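Local atomic coordinates of putative pyridoxal phosphate-dependent transferase (Clostridium difficile, PDB entry 4DQ6), a protein that binds pyridoxal-5'-phosphate and belongs to the class I and II aminotransferase family of fold-type I enzymes, its exact role being unassigned. Residues L35-A40 against R376-E381; E293-Y298 against N371-R376. All blocks are in the same frame, centred on the assembly; numbering follows the deposited sequence.

Interaction 1. Residues L35-A40 against R376-E381; sequences LPMWVA and RSMLEE
The small domain of an aminotransferase-type fold, built from both chain ends, is where this contact lies: the short strand 35-36 and the residues that follow pack on the first turns of the C-terminal helix 376-390. Met378 does most of the work. Its CG is anti to the backbone N (chi1 174°) and the chain stays extended, so CE is carried across to the strand. There Met378 CE sits 3.2 Å from Pro36 O, a buried carbonyl with no hydrogen-bond partner in the model. Met378 CE also meets Met37 SD at 3.7 Å, the two methionines reaching tip to tip. Met37 is bent at chi2 and chi3, and this turns Met37 CE to Leu379 CD1, 4.0 Å away, the side chains crossing at about a right angle. Strand 35-36 pairs in parallel with 352-353, and the helix packs beside this two-stranded sheet. Leu35 CD2 passes Met378 CE at 4.2 Å, while Leu35 CD1 crosses the Glu381 side chain obliquely, 3.1 Å from Glu381 OE2 and 3.7 Å from Glu381 CG. That carboxylate is at the exposed border of a mostly apolar contact, and has a long, weak ion pair with Arg385. Trp22 of helix 20-23 also touches Pro36 and Met378.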
# COMPACT_ATOMS: atom_id res chain seq x y z
N LEU A 35 25.52 5.23 14.73
CA LEU A 35 25.37 3.78 14.57
C LEU A 35 23.89 3.49 14.89
O LEU A 35 23.46 3.73 16.00
CB LEU A 35 26.27 3.02 15.55
CG LEU A 35 26.37 1.48 15.45
CD1 LEU A 35 27.70 0.97 16.00
CD2 LEU A 35 25.26 0.79 16.21
N PRO A 36 23.14 2.95 13.93
CA PRO A 36 21.68 2.83 14.15
C PRO A 36 21.28 1.54 14.85
O PRO A 36 21.55 0.44 14.38
CB PRO A 36 21.14 2.87 12.72
CG PRO A 36 22.21 2.23 11.94
CD PRO A 36 23.50 2.68 12.53
N MET A 37 20.56 1.66 15.96
CA MET A 37 20.03 0.51 16.67
C MET A 37 18.59 0.78 17.08
O MET A 37 18.15 0.34 18.17
CB MET A 37 20.86 0.25 17.94
CG MET A 37 22.35 0.07 17.71
SD MET A 37 22.82 -1.46 16.87
CE MET A 37 22.65 -2.68 18.19
N TRP A 38 17.88 1.47 16.22
CA TRP A 38 16.60 2.06 16.63
C TRP A 38 15.47 1.35 15.93
O TRP A 38 14.92 0.36 16.45
CB TRP A 38 16.65 3.61 16.48
CG TRP A 38 16.88 4.13 15.06
CD1 TRP A 38 18.00 3.96 14.23
CD2 TRP A 38 15.98 5.00 14.31
NE1 TRP A 38 17.82 4.59 13.04
CE2 TRP A 38 16.64 5.26 13.03
CE3 TRP A 38 14.71 5.56 14.54
CZ2 TRP A 38 16.06 6.03 12.05
CZ3 TRP A 38 14.14 6.33 13.53
CH2 TRP A 38 14.81 6.59 12.31
N VAL A 39 15.15 1.77 14.71
CA VAL A 39 14.06 1.19 13.90
C VAL A 39 14.08 -0.34 13.90
O VAL A 39 15.14 -0.95 13.63
CB VAL A 39 14.23 1.70 12.44
CG1 VAL A 39 13.63 0.72 11.39
CG2 VAL A 39 13.71 3.13 12.31
N ALA A 40 12.94 -0.99 14.07
CA ALA A 40 12.81 -2.45 14.05
C ALA A 40 12.74 -3.03 12.64
O ALA A 40 11.70 -3.50 12.18
CB ALA A 40 11.55 -2.85 14.89
N ARG A 376 26.87 -9.67 15.39
CA ARG A 376 27.56 -9.53 16.64
C ARG A 376 28.53 -8.38 16.67
O ARG A 376 28.61 -7.65 17.66
CB ARG A 376 28.26 -10.86 17.01
CG ARG A 376 28.99 -10.80 18.35
CD ARG A 376 28.12 -10.50 19.56
NE ARG A 376 27.15 -11.56 19.70
CZ ARG A 376 27.35 -12.71 20.32
NH1 ARG A 376 28.52 -13.00 20.89
NH2 ARG A 376 26.41 -13.64 20.28
N SER A 377 29.33 -8.23 15.60
CA SER A 377 30.32 -7.17 15.50
C SER A 377 29.67 -5.77 15.69
O SER A 377 30.26 -4.91 16.32
CB SER A 377 31.10 -7.29 14.18
OG SER A 377 32.05 -8.31 14.26
N MET A 378 28.51 -5.56 15.06
CA MET A 378 27.82 -4.28 15.12
C MET A 378 27.22 -4.05 16.51
O MET A 378 27.27 -2.97 17.07
CB MET A 378 26.70 -4.25 14.08
CG MET A 378 25.82 -3.03 14.15
SD MET A 378 24.79 -2.91 12.67
CE MET A 378 23.62 -1.65 13.23
N LEU A 379 26.70 -5.12 17.09
CA LEU A 379 26.18 -5.08 18.46
C LEU A 379 27.26 -4.72 19.46
O LEU A 379 27.10 -3.84 20.31
CB LEU A 379 25.53 -6.42 18.81
CG LEU A 379 25.01 -6.54 20.25
CD1 LEU A 379 24.05 -5.41 20.74
CD2 LEU A 379 24.34 -7.91 20.46
N GLU A 380 28.41 -5.36 19.33
CA GLU A 380 29.59 -5.00 20.18
C GLU A 380 29.93 -3.52 20.06
O GLU A 380 30.16 -2.82 21.04
CB GLU A 380 30.84 -5.88 19.97
CG GLU A 380 32.05 -5.15 20.58
CD GLU A 380 33.38 -5.86 20.48
OE1 GLU A 380 33.92 -6.08 19.36
OE2 GLU A 380 33.93 -6.13 21.56
N GLU A 381 30.01 -3.03 18.83
CA GLU A 381 30.31 -1.64 18.61
C GLU A 381 29.28 -0.74 19.25
O GLU A 381 29.63 0.29 19.82
CB GLU A 381 30.48 -1.37 17.08
CG GLU A 381 31.16 -0.10 16.72
CD GLU A 381 30.98 0.22 15.26
OE1 GLU A 381 31.28 -0.69 14.44
OE2 GLU A 381 30.56 1.35 14.92

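Interaction 2. Residues E293-Y298 against N371-R376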
# COMPACT_ATOMS: atom_id res chain seq x y z
N GLU A 293 14.63 -20.54 12.50
CA GLU A 293 15.15 -21.21 13.69
C GLU A 293 16.63 -20.79 13.90
O GLU A 293 17.07 -20.55 15.04
CB GLU A 293 14.97 -22.73 13.60
CG GLU A 293 13.51 -23.19 13.68
CD GLU A 293 12.80 -22.89 14.99
OE1 GLU A 293 13.44 -22.84 16.08
OE2 GLU A 293 11.55 -22.72 14.97
N SER A 294 17.37 -20.66 12.81
CA SER A 294 18.79 -20.25 12.89
C SER A 294 18.92 -18.81 13.36
O SER A 294 19.75 -18.51 14.18
CB SER A 294 19.50 -20.44 11.55
OG SER A 294 20.94 -20.30 11.61
N PHE A 295 18.01 -17.91 12.88
CA PHE A 295 18.01 -16.53 13.28
C PHE A 295 17.72 -16.48 14.79
O PHE A 295 18.38 -15.73 15.51
CB PHE A 295 16.90 -15.73 12.56
CG PHE A 295 16.52 -14.46 13.24
CD1 PHE A 295 17.34 -13.38 13.18
CD2 PHE A 295 15.35 -14.33 13.98
CE1 PHE A 295 17.04 -12.19 13.82
CE2 PHE A 295 15.04 -13.15 14.61
CZ PHE A 295 15.84 -12.08 14.55
N LEU A 296 16.78 -17.30 15.29
CA LEU A 296 16.40 -17.22 16.70
C LEU A 296 17.53 -17.68 17.60
O LEU A 296 17.73 -17.16 18.70
CB LEU A 296 15.13 -17.98 16.95
CG LEU A 296 13.81 -17.40 16.41
CD1 LEU A 296 12.73 -18.45 16.57
CD2 LEU A 296 13.40 -16.08 17.09
N GLU A 297 18.31 -18.63 17.13
CA GLU A 297 19.54 -19.01 17.87
C GLU A 297 20.61 -17.88 17.93
O GLU A 297 21.17 -17.58 18.97
CB GLU A 297 20.14 -20.25 17.23
CG GLU A 297 19.34 -21.47 17.56
CD GLU A 297 19.73 -22.09 18.90
OE1 GLU A 297 20.66 -21.57 19.57
OE2 GLU A 297 19.10 -23.11 19.30
N TYR A 298 20.79 -17.24 16.78
CA TYR A 298 21.69 -16.11 16.70
C TYR A 298 21.23 -14.94 17.59
O TYR A 298 22.01 -14.36 18.26
CB TYR A 298 21.89 -15.70 15.24
CG TYR A 298 23.09 -14.79 15.02
CD1 TYR A 298 24.31 -15.34 14.84
CD2 TYR A 298 23.01 -13.40 15.15
CE1 TYR A 298 25.44 -14.57 14.63
CE2 TYR A 298 24.15 -12.58 14.92
CZ TYR A 298 25.38 -13.20 14.68
OH TYR A 298 26.49 -12.36 14.50
N ASN A 371 17.83 -2.34 19.29
CA ASN A 371 17.63 -3.36 18.28
C ASN A 371 18.79 -4.33 18.14
O ASN A 371 19.85 -3.90 17.70
CB ASN A 371 17.27 -2.70 16.95
CG ASN A 371 16.96 -3.68 15.84
OD1 ASN A 371 17.34 -4.86 15.89
ND2 ASN A 371 16.40 -3.16 14.76
N LEU A 372 18.60 -5.60 18.50
CA LEU A 372 19.67 -6.61 18.49
C LEU A 372 19.70 -7.50 17.29
O LEU A 372 20.46 -8.50 17.27
CB LEU A 372 19.62 -7.42 19.80
CG LEU A 372 20.58 -6.93 20.90
CD1 LEU A 372 20.38 -5.44 21.19
CD2 LEU A 372 20.45 -7.81 22.15
N ALA A 373 18.90 -7.23 16.26
CA ALA A 373 18.86 -8.03 15.04
C ALA A 373 19.90 -7.48 14.09
O ALA A 373 19.61 -6.89 13.05
CB ALA A 373 17.45 -8.00 14.39
N CYS A 374 21.17 -7.69 14.48
CA CYS A 374 22.29 -7.18 13.69
C CYS A 374 23.49 -8.10 13.95
O CYS A 374 23.50 -8.83 14.93
CB CYS A 374 22.64 -5.75 14.04
SG CYS A 374 23.16 -5.50 15.75
N PRO A 375 24.52 -8.04 13.12
CA PRO A 375 25.69 -8.87 13.40
C PRO A 375 26.28 -8.62 14.78
O PRO A 375 26.29 -7.48 15.26
CB PRO A 375 26.67 -8.49 12.27
CG PRO A 375 25.78 -8.11 11.14
CD PRO A 375 24.62 -7.40 11.79
N ARG A 376 26.87 -9.67 15.39
CA ARG A 376 27.56 -9.53 16.64
C ARG A 376 28.53 -8.38 16.67
O ARG A 376 28.61 -7.65 17.66
CB ARG A 376 28.26 -10.86 17.01
CG ARG A 376 28.99 -10.80 18.35
CD ARG A 376 28.12 -10.50 19.56
NE ARG A 376 27.15 -11.56 19.70
CZ ARG A 376 27.35 -12.71 20.32
NH1 ARG A 376 28.52 -13.00 20.89
NH2 ARG A 376 26.41 -13.64 20.28
O HOH W 1 24.72 -14.17 17.99
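Helix 289-313 meets the non-regular segment that joins strand 367-371 to helix 376-390, and the backbones come nearest at Tyr298 and Ala373, with 8.7 Å between their CA atoms. Tyr298 carries the contact. Its CG is anti to the backbone N (chi1 -164°), which sends the ring across to the start of helix 376-390. Arg376 N donates to Tyr298 OH at 2.9 Å, with a nearly straight N-H...O angle of 166°. The same hydroxyl is hydrogen-bonded to Asn9 OD1. Cys374 O lies in the plane of the ring at its edge, 3.8 Å from Tyr298 CE2. A water sits over the centre of one ring face; it donates to Tyr298 O at 2.7 Å and accepts from Arg376 NH2 at 2.9 Å. The Arg376 chain is bent at chi2 and chi3, and its guanidinium is tilted 40° from the ring. It is held further along helix 289-313 by Asn302 and Ser301. About one helical turn before Tyr298, Phe295 CE1 touches Ala373 CB at 4.2 Å, the methyl lying near the ring plane. Ala373 centres an inverse gamma turn, and Ala373 N donates to Asn371 OD1 at 2.9 Å, nearly along the C=O axis. The arrangement is thus an Asx turn leaving the strand, followed by Pro375 at the N-cap of the C-terminal helix, with a tyrosine hydroxyl accepting from the N-H at that helix's first turn.

Both contacts involve the start of helix 376-390, and both include Arg376, which makes contact only in interaction 2. Their centres lie 11 Å apart, on the same side of the chain's centre, and along the chain interaction 2 is nested within the loop closed by interaction 1. Each is mostly buried; interaction 1 reaches the surface at Glu381. The chemistry differs. Interaction 1 is mainly apolar packing of methionine and leucine side chains, whereas interaction 2 relies on a direct hydrogen bond and a water bridge, with one small apolar touch. Residues 35-40 and 371-376 also meet directly: Met37 O and Asn371 N are 2.9 Å apart, a probable hydrogen bond. Leu379 of helix 376-390 packs on Leu372.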